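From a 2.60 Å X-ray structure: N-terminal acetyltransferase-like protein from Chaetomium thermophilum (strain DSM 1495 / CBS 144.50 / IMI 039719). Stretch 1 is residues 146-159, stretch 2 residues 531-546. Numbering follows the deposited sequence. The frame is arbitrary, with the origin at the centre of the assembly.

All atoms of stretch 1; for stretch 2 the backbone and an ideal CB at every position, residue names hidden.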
ATOM      1  N   ARG A 146       6.444  11.548 -28.079  1.00 38.91           N
ATOM      2  CA  ARG A 146       7.069  10.339 -27.537  1.00 35.63           C
ATOM      3  C   ARG A 146       6.163   9.561 -26.585  1.00 36.73           C
ATOM      4  O   ARG A 146       6.201   8.338 -26.584  1.00 45.93           O
ATOM      5  CB  ARG A 146       8.392  10.653 -26.827  1.00 31.75           C
ATOM      6  CG  ARG A 146       9.084   9.405 -26.279  1.00 37.73           C
ATOM      7  CD  ARG A 146      10.548   9.603 -25.871  1.00 40.17           C
ATOM      8  NE  ARG A 146      11.251   8.320 -25.719  1.00 26.79           N
ATOM      9  CZ  ARG A 146      12.568   8.189 -25.564  1.00 34.68           C
ATOM     10  NH1 ARG A 146      13.102   6.981 -25.455  1.00 36.99           N
ATOM     11  NH2 ARG A 146      13.361   9.256 -25.523  1.00 28.28           N
ATOM     12  N   GLN A 147       5.343  10.253 -25.799  1.00 38.32           N
ATOM     13  CA  GLN A 147       4.423   9.590 -24.858  1.00 31.62           C
ATOM     14  C   GLN A 147       3.623   8.486 -25.492  1.00 31.78           C
ATOM     15  O   GLN A 147       3.393   7.446 -24.888  1.00 40.01           O
ATOM     16  CB  GLN A 147       3.414  10.562 -24.273  1.00 35.95           C
ATOM     17  CG  GLN A 147       3.953  11.644 -23.412  1.00 50.19           C
ATOM     18  CD  GLN A 147       2.849  12.586 -23.000  1.00 54.49           C
ATOM     19  OE1 GLN A 147       1.670  12.224 -23.033  1.00 51.35           O
ATOM     20  NE2 GLN A 147       3.218  13.809 -22.633  1.00 57.79           N
ATOM     21  N   ASN A 148       3.153   8.732 -26.703  1.00 35.99           N
ATOM     22  CA  ASN A 148       2.312   7.757 -27.379  1.00 41.03           C
ATOM     23  C   ASN A 148       3.059   6.499 -27.774  1.00 40.91           C
ATOM     24  O   ASN A 148       2.428   5.464 -27.913  1.00 47.33           O
ATOM     25  CB  ASN A 148       1.661   8.377 -28.610  1.00 41.96           C
ATOM     26  CG  ASN A 148       0.720   9.502 -28.248  1.00 36.95           C
ATOM     27  OD1 ASN A 148       0.080   9.462 -27.203  1.00 31.34           O
ATOM     28  ND2 ASN A 148       0.638  10.516 -29.106  1.00 34.81           N
ATOM     29  N   TRP A 149       4.384   6.568 -27.948  1.00 35.59           N
ATOM     30  CA  TRP A 149       5.162   5.351 -28.242  1.00 34.95           C
ATOM     31  C   TRP A 149       5.313   4.530 -26.974  1.00 34.50           C
ATOM     32  O   TRP A 149       5.047   3.318 -26.956  1.00 37.35           O
ATOM     33  CB  TRP A 149       6.535   5.669 -28.823  1.00 25.84           C
ATOM     34  CG  TRP A 149       6.458   6.252 -30.190  1.00 40.75           C
ATOM     35  CD1 TRP A 149       6.264   7.564 -30.503  1.00 36.87           C
ATOM     36  CD2 TRP A 149       6.583   5.554 -31.444  1.00 41.86           C
ATOM     37  NE1 TRP A 149       6.243   7.726 -31.859  1.00 39.41           N
ATOM     38  CE2 TRP A 149       6.434   6.511 -32.465  1.00 39.08           C
ATOM     39  CE3 TRP A 149       6.792   4.209 -31.803  1.00 41.36           C
ATOM     40  CZ2 TRP A 149       6.485   6.175 -33.824  1.00 33.58           C
ATOM     41  CZ3 TRP A 149       6.840   3.874 -33.147  1.00 29.09           C
ATOM     42  CH2 TRP A 149       6.687   4.855 -34.142  1.00 35.69           C
ATOM     43  N   THR A 150       5.739   5.212 -25.915  1.00 27.25           N
ATOM     44  CA  THR A 150       5.895   4.604 -24.593  1.00 30.15           C
ATOM     45  C   THR A 150       4.607   3.941 -24.099  1.00 34.60           C
ATOM     46  O   THR A 150       4.635   2.817 -23.609  1.00 39.27           O
ATOM     47  CB  THR A 150       6.341   5.648 -23.580  1.00 31.11           C
ATOM     48  OG1 THR A 150       7.556   6.222 -24.043  1.00 34.46           O
ATOM     49  CG2 THR A 150       6.548   5.026 -22.186  1.00 30.36           C
ATOM     50  N   ALA A 151       3.485   4.645 -24.254  1.00 30.95           N
ATOM     51  CA  ALA A 151       2.171   4.121 -23.898  1.00 33.69           C
ATOM     52  C   ALA A 151       1.840   2.812 -24.620  1.00 35.68           C
ATOM     53  O   ALA A 151       1.348   1.876 -23.995  1.00 36.81           O
ATOM     54  CB  ALA A 151       1.100   5.160 -24.187  1.00 31.76           C
ATOM     55  N   LEU A 152       2.112   2.746 -25.930  1.00 32.74           N
ATOM     56  CA  LEU A 152       1.860   1.520 -26.683  1.00 27.62           C
ATOM     57  C   LEU A 152       2.805   0.416 -26.220  1.00 29.63           C
ATOM     58  O   LEU A 152       2.400  -0.738 -26.142  1.00 36.36           O
ATOM     59  CB  LEU A 152       1.995   1.725 -28.200  1.00 35.91           C
ATOM     60  CG  LEU A 152       1.899   0.413 -29.023  1.00 37.46           C
ATOM     61  CD1 LEU A 152       0.536  -0.300 -28.871  1.00 31.07           C
ATOM     62  CD2 LEU A 152       2.256   0.594 -30.489  1.00 37.92           C
ATOM     63  N   ALA A 153       4.048   0.763 -25.894  1.00 27.87           N
ATOM     64  CA  ALA A 153       4.961  -0.202 -25.281  1.00 30.23           C
ATOM     65  C   ALA A 153       4.432  -0.718 -23.922  1.00 32.42           C
ATOM     66  O   ALA A 153       4.476  -1.921 -23.644  1.00 30.80           O
ATOM     67  CB  ALA A 153       6.322   0.405 -25.114  1.00 34.33           C
ATOM     68  N   ILE A 154       3.908   0.191 -23.096  1.00 26.95           N
ATOM     69  CA  ILE A 154       3.330  -0.202 -21.812  1.00 27.90           C
ATOM     70  C   ILE A 154       2.137  -1.156 -21.990  1.00 37.94           C
ATOM     71  O   ILE A 154       2.035  -2.167 -21.284  1.00 41.35           O
ATOM     72  CB  ILE A 154       2.887   1.029 -20.996  1.00 24.31           C
ATOM     73  CG1 ILE A 154       4.107   1.805 -20.499  1.00 24.34           C
ATOM     74  CG2 ILE A 154       2.027   0.624 -19.827  1.00 24.19           C
ATOM     75  CD1 ILE A 154       3.843   3.269 -20.291  1.00 21.36           C
ATOM     76  N   ALA A 155       1.252  -0.852 -22.940  1.00 33.75           N
ATOM     77  CA  ALA A 155       0.079  -1.692 -23.180  1.00 33.62           C
ATOM     78  C   ALA A 155       0.495  -3.098 -23.575  1.00 34.30           C
ATOM     79  O   ALA A 155      -0.076  -4.089 -23.094  1.00 33.07           O
ATOM     80  CB  ALA A 155      -0.796  -1.098 -24.244  1.00 36.52           C
ATOM     81  N   TYR A 156       1.489  -3.185 -24.458  1.00 30.84           N
ATOM     82  CA  TYR A 156       2.013  -4.483 -24.872  1.00 36.06           C
ATOM     83  C   TYR A 156       2.622  -5.225 -23.684  1.00 37.23           C
ATOM     84  O   TYR A 156       2.370  -6.410 -23.480  1.00 44.50           O
ATOM     85  CB  TYR A 156       3.070  -4.318 -25.960  1.00 43.13           C
ATOM     86  CG  TYR A 156       2.536  -4.221 -27.364  1.00 43.71           C
ATOM     87  CD1 TYR A 156       1.538  -5.073 -27.814  1.00 49.79           C
ATOM     88  CD2 TYR A 156       3.054  -3.294 -28.253  1.00 41.46           C
ATOM     89  CE1 TYR A 156       1.065  -4.988 -29.126  1.00 46.31           C
ATOM     90  CE2 TYR A 156       2.589  -3.196 -29.534  1.00 43.38           C
ATOM     91  CZ  TYR A 156       1.602  -4.036 -29.973  1.00 41.80           C
ATOM     92  OH  TYR A 156       1.163  -3.899 -31.265  1.00 42.99           O
ATOM     93  N   HIS A 157       3.430  -4.499 -22.917  1.00 36.49           N
ATOM     94  CA  HIS A 157       4.099  -5.004 -21.721  1.00 33.24           C
ATOM     95  C   HIS A 157       3.125  -5.589 -20.699  1.00 35.57           C
ATOM     96  O   HIS A 157       3.306  -6.715 -20.223  1.00 31.03           O
ATOM     97  CB  HIS A 157       4.908  -3.872 -21.087  1.00 35.38           C
ATOM     98  CG  HIS A 157       5.807  -4.321 -19.981  1.00 38.93           C
ATOM     99  ND1 HIS A 157       6.395  -3.437 -19.104  1.00 44.94           N
ATOM    100  CD2 HIS A 157       6.208  -5.555 -19.602  1.00 33.65           C
ATOM    101  CE1 HIS A 157       7.124  -4.111 -18.229  1.00 37.86           C
ATOM    102  NE2 HIS A 157       7.027  -5.396 -18.507  1.00 31.87           N
ATOM    103  N   LEU A 158       2.085  -4.827 -20.372  1.00 29.21           N
ATOM    104  CA  LEU A 158       1.109  -5.275 -19.389  1.00 28.08           C
ATOM    105  C   LEU A 158       0.275  -6.419 -19.952  1.00 38.92           C
ATOM    106  O   LEU A 158      -0.293  -7.201 -19.186  1.00 39.03           O
ATOM    107  CB  LEU A 158       0.206  -4.124 -18.949  1.00 29.24           C
ATOM    108  CG  LEU A 158       0.884  -2.981 -18.174  1.00 31.93           C
ATOM    109  CD1 LEU A 158      -0.142  -1.914 -17.767  1.00 30.39           C
ATOM    110  CD2 LEU A 158       1.630  -3.525 -16.954  1.00 23.86           C
ATOM    111  N   GLU A 159       0.193  -6.505 -21.283  1.00 38.10           N
ATOM    112  CA  GLU A 159      -0.558  -7.570 -21.946  1.00 34.65           C
ATOM    113  C   GLU A 159       0.203  -8.878 -21.912  1.00 33.24           C
ATOM    114  O   GLU A 159      -0.363  -9.925 -22.200  1.00 36.31           O
ATOM    115  CB  GLU A 159      -0.869  -7.215 -23.418  1.00 39.73           C
ATOM    116  CG  GLU A 159      -1.714  -8.267 -24.160  1.00 33.89           C
ATOM    117  CD  GLU A 159      -1.869  -7.998 -25.665  1.00 50.46           C
ATOM    118  OE1 GLU A 159      -2.965  -8.251 -26.219  1.00 56.89           O
ATOM    119  OE2 GLU A 159      -0.893  -7.565 -26.311  1.00 54.25           O
ATOM    120  N   UNK A 531       1.228   9.496 -15.575  1.00 32.67           N
ATOM    121  CA  UNK A 531       2.541   8.877 -15.611  1.00 28.30           C
ATOM    122  C   UNK A 531       3.202   9.008 -16.976  1.00 36.88           C
ATOM    123  O   UNK A 531       4.434   9.025 -17.062  1.00 39.06           O
ATOM    124  CB  UNK A 531       2.433   7.400 -15.226  1.00 28.30           C
ATOM    125  N   UNK A 532       2.396   9.089 -18.037  1.00 36.98           N
ATOM    126  CA  UNK A 532       2.941   9.277 -19.383  1.00 37.82           C
ATOM    127  C   UNK A 532       3.529  10.691 -19.504  1.00 41.61           C
ATOM    128  O   UNK A 532       4.482  10.904 -20.241  1.00 43.64           O
ATOM    129  CB  UNK A 532       1.861   9.047 -20.443  1.00 37.82           C
ATOM    130  N   UNK A 533       2.974  11.648 -18.764  1.00 40.81           N
ATOM    131  CA  UNK A 533       3.481  13.013 -18.798  1.00 43.41           C
ATOM    132  C   UNK A 533       4.781  13.122 -17.996  1.00 41.64           C
ATOM    133  O   UNK A 533       5.719  13.793 -18.424  1.00 42.68           O
ATOM    134  CB  UNK A 533       2.433  13.985 -18.253  1.00 43.41           C
ATOM    135  N   UNK A 534       4.841  12.458 -16.846  1.00 35.65           N
ATOM    136  CA  UNK A 534       6.059  12.417 -16.037  1.00 40.04           C
ATOM    137  C   UNK A 534       7.175  11.564 -16.651  1.00 45.97           C
ATOM    138  O   UNK A 534       8.345  11.789 -16.374  1.00 60.36           O
ATOM    139  CB  UNK A 534       5.725  11.884 -14.642  1.00 40.04           C
ATOM    140  N   UNK A 535       6.819  10.568 -17.458  1.00 38.07           N
ATOM    141  CA  UNK A 535       7.807   9.661 -18.027  1.00 34.22           C
ATOM    142  C   UNK A 535       8.380   8.623 -17.069  1.00 39.84           C
ATOM    143  O   UNK A 535       9.194   7.806 -17.466  1.00 46.09           O
ATOM    144  CB  UNK A 535       8.961  10.486 -18.599  1.00 34.22           C
ATOM    145  N   UNK A 536       7.960   8.654 -15.808  1.00 38.17           N
ATOM    146  CA  UNK A 536       8.461   7.739 -14.791  1.00 30.95           C
ATOM    147  C   UNK A 536       7.779   6.379 -14.880  1.00 39.24           C
ATOM    148  O   UNK A 536       6.942   6.034 -14.054  1.00 39.20           O
ATOM    149  CB  UNK A 536       8.260   8.336 -13.397  1.00 30.95           C
ATOM    150  N   UNK A 537       8.179   5.595 -15.869  1.00 28.46           N
ATOM    151  CA  UNK A 537       7.400   4.466 -16.313  1.00 30.17           C
ATOM    152  C   UNK A 537       7.472   3.225 -15.427  1.00 33.03           C
ATOM    153  O   UNK A 537       6.463   2.563 -15.219  1.00 26.24           O
ATOM    154  CB  UNK A 537       7.846   4.093 -17.728  1.00 30.17           C
ATOM    155  N   UNK A 538       8.656   2.884 -14.942  1.00 27.47           N
ATOM    156  CA  UNK A 538       8.780   1.750 -14.036  1.00 28.24           C
ATOM    157  C   UNK A 538       7.885   1.912 -12.784  1.00 30.21           C
ATOM    158  O   UNK A 538       7.266   0.945 -12.337  1.00 32.97           O
ATOM    159  CB  UNK A 538      10.243   1.582 -13.620  1.00 28.24           C
ATOM    160  N   UNK A 539       7.775   3.125 -12.246  1.00 25.47           N
ATOM    161  CA  UNK A 539       6.936   3.320 -11.070  1.00 31.91           C
ATOM    162  C   UNK A 539       5.489   3.053 -11.432  1.00 33.33           C
ATOM    163  O   UNK A 539       4.758   2.409 -10.666  1.00 31.21           O
ATOM    164  CB  UNK A 539       7.099   4.733 -10.506  1.00 31.91           C
ATOM    165  N   UNK A 540       5.079   3.546 -12.599  1.00 30.41           N
ATOM    166  CA  UNK A 540       3.723   3.306 -13.067  1.00 37.68           C
ATOM    167  C   UNK A 540       3.408   1.798 -13.127  1.00 34.66           C
ATOM    168  O   UNK A 540       2.359   1.354 -12.643  1.00 27.83           O
ATOM    169  CB  UNK A 540       3.527   3.944 -14.443  1.00 37.68           C
ATOM    170  N   UNK A 541       4.315   1.019 -13.713  1.00 29.78           N
ATOM    171  CA  UNK A 541       4.084  -0.404 -13.855  1.00 31.04           C
ATOM    172  C   UNK A 541       4.125  -1.078 -12.487  1.00 34.22           C
ATOM    173  O   UNK A 541       3.441  -2.070 -12.281  1.00 38.83           O
ATOM    174  CB  UNK A 541       5.117  -1.026 -14.797  1.00 31.04           C
ATOM    175  N   UNK A 542       4.915  -0.539 -11.558  1.00 32.43           N
ATOM    176  CA  UNK A 542       4.896  -1.015 -10.167  1.00 28.48           C
ATOM    177  C   UNK A 542       3.532  -0.807  -9.528  1.00 35.64           C
ATOM    178  O   UNK A 542       3.027  -1.672  -8.807  1.00 37.44           O
ATOM    179  CB  UNK A 542       5.968  -0.300  -9.342  1.00 28.48           C
ATOM    180  N   UNK A 543       2.949   0.354  -9.786  1.00 28.04           N
ATOM    181  CA  UNK A 543       1.677   0.703  -9.188  1.00 26.21           C
ATOM    182  C   UNK A 543       0.574  -0.222  -9.684  1.00 33.64           C
ATOM    183  O   UNK A 543      -0.144  -0.828  -8.888  1.00 35.87           O
ATOM    184  CB  UNK A 543       1.327   2.161  -9.492  1.00 26.21           C
ATOM    185  N   UNK A 544       0.470  -0.329 -11.008  1.00 33.40           N
ATOM    186  CA  UNK A 544      -0.458  -1.229 -11.668  1.00 34.55           C
ATOM    187  C   UNK A 544      -0.403  -2.661 -11.101  1.00 38.52           C
ATOM    188  O   UNK A 544      -1.433  -3.271 -10.811  1.00 29.90           O
ATOM    189  CB  UNK A 544      -0.164  -1.252 -13.169  1.00 34.55           C
ATOM    190  N   UNK A 545       0.803  -3.190 -10.946  1.00 36.33           N
ATOM    191  CA  UNK A 545       0.953  -4.548 -10.457  1.00 36.51           C
ATOM    192  C   UNK A 545       0.548  -4.659  -8.986  1.00 39.66           C
ATOM    193  O   UNK A 545      -0.067  -5.649  -8.597  1.00 43.92           O
ATOM    194  CB  UNK A 545       2.397  -5.018 -10.645  1.00 36.51           C
ATOM    195  N   UNK A 546       0.864  -3.646  -8.182  1.00 35.37           N
ATOM    196  CA  UNK A 546       0.381  -3.601  -6.807  1.00 29.02           C
ATOM    197  C   UNK A 546      -1.142  -3.532  -6.761  1.00 33.88           C
ATOM    198  O   UNK A 546      -1.783  -4.250  -6.001  1.00 41.83           O
ATOM    199  CB  UNK A 546       0.985  -2.404  -6.070  1.00 29.02           C
TER

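Stretch 1 is a helix that offers stretch 2 a largely apolar ridge, with Gln147, Thr150, Ala151, Ile154, His157 and Leu158 along it. Its axis approaches that of helix 537-546 to 11.8 Å at an angle of 35° between their N-to-C directions, so side chains of moderate size are needed to fill the gap.

At position 531 the ideal CB points sideways and finds nothing of stretch 1 nearby, so many residues would do; it is Ser531, which makes no contact. Position 532 is different. Its CB points toward stretch 1, 4.1 Å from OE1 of Gln147 and 5.5 Å from CB of Ala151, and the small side chain of Ala151 leaves room beside Ile154. A branched or flexible apolar chain such as leucine, isoleucine or methionine would suit. The residue is Leu532: its CD1 lies 3.6 Å from Ala151 CB and its CD2 3.7 Å from Ile154 CD1, so the fork of the side chain touches both, while its backbone O packs 3.3 Å from Gln147 CG.

Position 533 points away, although its CB is 4.5 Å from Gln147 NE2; a long or polar residue is easily accommodated. Arg533 only brushes stretch 1, with CG 3.8 Å from Gln147 NE2, and is poorly ordered. Position 534 also points away and places little restriction on the choice; Lys534 makes no contact. At 535 the backbone leaves the helix with a phi of 75°, which favours glycine, and Gly535 is found. Position 536 is out of reach at the N-cap of the next helix, where serine, threonine, aspartate or asparagine are common; the residue is Gln536.

Position 537 turns toward stretch 1, its CB 4.7 Å from Thr150 CG2 and 4.8 Å from Ile154 CD1. Two methyl groups call for an aliphatic residue, valine, leucine or isoleucine. Ile537 meets both, CD1 reaching Thr150 CG2 at 3.7 Å and CG2 reaching Ile154 CD1 at 3.6 Å. Positions 538, pointing away, and 539, out of reach, are unconstrained by stretch 1 and hold Arg538 and Ala539.

At 540 the CB points toward stretch 1 but is more than 5.5 Å from it, favouring a large apolar or aromatic side chain. The ring of Tyr540 spans the distance, with CE2 3.9 Å from Ile154 CG2 and 4.3 Å from Leu158 CD1. Position 541 lies closer, its CB 4.8 Å from Leu158 CD2, and a compact aliphatic residue fits: Val541 places CG1 4.1 Å from that CD2 of Leu158.

Positions 542 and 543 are out of reach and hold Asp542 and Met543. At 544, CB is 4.6 Å from Leu158 CD1, again suiting a small aliphatic chain; Val544 CG1 packs 4.1 Å from Leu158 CD1.

Position 545 points sideways, so only a long chain could return to the polar His157. Arg545 does, its NH2 3.5 Å from His157 NE2 without a direct hydrogen bond; a water donates to His157 O and weakly accepts from Arg545 NH2. Position 546, out of reach, is Trp546.

Stretch 2 (531-546) SLRKGQIRAYVDMVRW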
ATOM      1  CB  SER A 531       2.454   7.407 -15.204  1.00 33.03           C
ATOM      2  OG  SER A 531       2.410   7.288 -13.784  1.00 42.68           O
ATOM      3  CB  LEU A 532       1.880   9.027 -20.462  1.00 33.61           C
ATOM      4  CG  LEU A 532       1.334   7.599 -20.602  1.00 40.48           C
ATOM      5  CD1 LEU A 532       0.210   7.533 -21.611  1.00 31.15           C
ATOM      6  CD2 LEU A 532       2.416   6.594 -20.985  1.00 41.69           C
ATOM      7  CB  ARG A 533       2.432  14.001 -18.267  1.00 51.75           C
ATOM      8  CG  ARG A 533       1.428  14.482 -19.314  1.00 64.98           C
ATOM      9  CD  ARG A 533      -0.027  14.320 -18.865  1.00 73.16           C
ATOM     10  NE  ARG A 533      -0.432  15.307 -17.865  1.00 81.34           N
ATOM     11  CZ  ARG A 533      -1.549  15.221 -17.141  1.00 84.75           C
ATOM     12  NH1 ARG A 533      -2.372  14.186 -17.309  1.00 76.78           N
ATOM     13  NH2 ARG A 533      -1.837  16.162 -16.239  1.00 84.37           N
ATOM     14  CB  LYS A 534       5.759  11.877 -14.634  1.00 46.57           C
ATOM     15  CG  LYS A 534       4.560  12.502 -13.926  1.00 53.52           C
ATOM     16  CD  LYS A 534       4.643  14.024 -13.822  1.00 57.18           C
ATOM     17  CE  LYS A 534       5.820  14.480 -12.979  1.00 63.93           C
ATOM     18  NZ  LYS A 534       5.890  15.971 -12.881  1.00 66.93           N
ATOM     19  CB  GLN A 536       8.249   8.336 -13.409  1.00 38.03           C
ATOM     20  CG  GLN A 536       8.968   9.657 -13.195  1.00 43.86           C
ATOM     21  CD  GLN A 536      10.442   9.502 -12.810  1.00 48.26           C
ATOM     22  OE1 GLN A 536      11.005   8.404 -12.822  1.00 44.94           O
ATOM     23  NE2 GLN A 536      11.063  10.613 -12.443  1.00 50.47           N
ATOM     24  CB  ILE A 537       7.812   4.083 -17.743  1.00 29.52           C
ATOM     25  CG1 ILE A 537       7.869   5.353 -18.604  1.00 32.22           C
ATOM     26  CG2 ILE A 537       6.845   3.068 -18.301  1.00 28.68           C
ATOM     27  CD1 ILE A 537       6.561   6.109 -18.661  1.00 29.83           C
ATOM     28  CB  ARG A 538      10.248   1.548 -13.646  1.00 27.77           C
ATOM     29  CG  ARG A 538      11.122   1.050 -14.793  1.00 39.29           C
ATOM     30  CD  ARG A 538      12.598   1.191 -14.468  1.00 40.39           C
ATOM     31  NE  ARG A 538      12.930   2.576 -14.160  1.00 36.13           N
ATOM     32  CZ  ARG A 538      13.664   2.952 -13.122  1.00 34.98           C
ATOM     33  NH1 ARG A 538      14.160   2.038 -12.311  1.00 31.57           N
ATOM     34  NH2 ARG A 538      13.915   4.239 -12.907  1.00 32.08           N
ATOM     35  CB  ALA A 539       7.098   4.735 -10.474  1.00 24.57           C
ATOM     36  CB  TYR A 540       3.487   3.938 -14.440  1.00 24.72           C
ATOM     37  CG  TYR A 540       2.154   3.540 -15.027  1.00 31.91           C
ATOM     38  CD1 TYR A 540       0.989   4.196 -14.658  1.00 24.26           C
ATOM     39  CD2 TYR A 540       2.057   2.486 -15.930  1.00 26.36           C
ATOM     40  CE1 TYR A 540      -0.227   3.828 -15.184  1.00 29.47           C
ATOM     41  CE2 TYR A 540       0.848   2.106 -16.455  1.00 28.83           C
ATOM     42  CZ  TYR A 540      -0.301   2.776 -16.081  1.00 31.76           C
ATOM     43  OH  TYR A 540      -1.525   2.391 -16.602  1.00 31.16           O
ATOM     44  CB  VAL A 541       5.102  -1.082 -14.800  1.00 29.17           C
ATOM     45  CG1 VAL A 541       4.924  -2.595 -14.743  1.00 25.15           C
ATOM     46  CG2 VAL A 541       4.923  -0.600 -16.221  1.00 25.83           C
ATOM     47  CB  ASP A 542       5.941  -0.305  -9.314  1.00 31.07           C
ATOM     48  CG  ASP A 542       7.315  -0.886  -9.477  1.00 45.71           C
ATOM     49  OD1 ASP A 542       7.411  -2.059  -9.884  1.00 43.06           O
ATOM     50  OD2 ASP A 542       8.299  -0.170  -9.181  1.00 55.44           O
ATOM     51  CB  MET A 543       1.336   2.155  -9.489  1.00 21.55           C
ATOM     52  CG  MET A 543       0.025   2.568  -8.881  1.00 32.53           C
ATOM     53  SD  MET A 543      -0.917   3.657  -9.951  1.00 45.85           S
ATOM     54  CE  MET A 543      -1.136   2.605 -11.352  1.00 23.30           C
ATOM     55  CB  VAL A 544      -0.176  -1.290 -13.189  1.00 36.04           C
ATOM     56  CG1 VAL A 544      -0.957  -2.450 -13.824  1.00 23.07           C
ATOM     57  CG2 VAL A 544      -0.525   0.055 -13.856  1.00 22.99           C
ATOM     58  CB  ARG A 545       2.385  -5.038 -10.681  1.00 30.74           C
ATOM     59  CG  ARG A 545       2.668  -5.315 -12.165  1.00 29.88           C
ATOM     60  CD  ARG A 545       4.134  -5.605 -12.457  1.00 29.80           C
ATOM     61  NE  ARG A 545       4.305  -6.089 -13.821  1.00 36.56           N
ATOM     62  CZ  ARG A 545       5.476  -6.370 -14.376  1.00 42.34           C
ATOM     63  NH1 ARG A 545       6.592  -6.203 -13.672  1.00 38.55           N
ATOM     64  NH2 ARG A 545       5.521  -6.815 -15.632  1.00 41.27           N
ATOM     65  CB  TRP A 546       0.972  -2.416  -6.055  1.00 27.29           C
ATOM     66  CG  TRP A 546       0.168  -2.050  -4.858  1.00 35.59           C
ATOM     67  CD1 TRP A 546      -0.078  -2.828  -3.758  1.00 39.83           C
ATOM     68  CD2 TRP A 546      -0.496  -0.807  -4.626  1.00 34.10           C
ATOM     69  NE1 TRP A 546      -0.863  -2.145  -2.862  1.00 36.12           N
ATOM     70  CE2 TRP A 546      -1.136  -0.902  -3.376  1.00 38.03           C
ATOM     71  CE3 TRP A 546      -0.611   0.376  -5.353  1.00 34.64           C
ATOM     72  CZ2 TRP A 546      -1.888   0.143  -2.845  1.00 37.82           C
ATOM     73  CZ3 TRP A 546      -1.357   1.416  -4.819  1.00 33.57           C
ATOM     74  CH2 TRP A 546      -1.985   1.292  -3.580  1.00 29.86           C
TER
HETATM   75  O   HOH W   1       3.493  -8.333 -17.831  1.00 43.80           O
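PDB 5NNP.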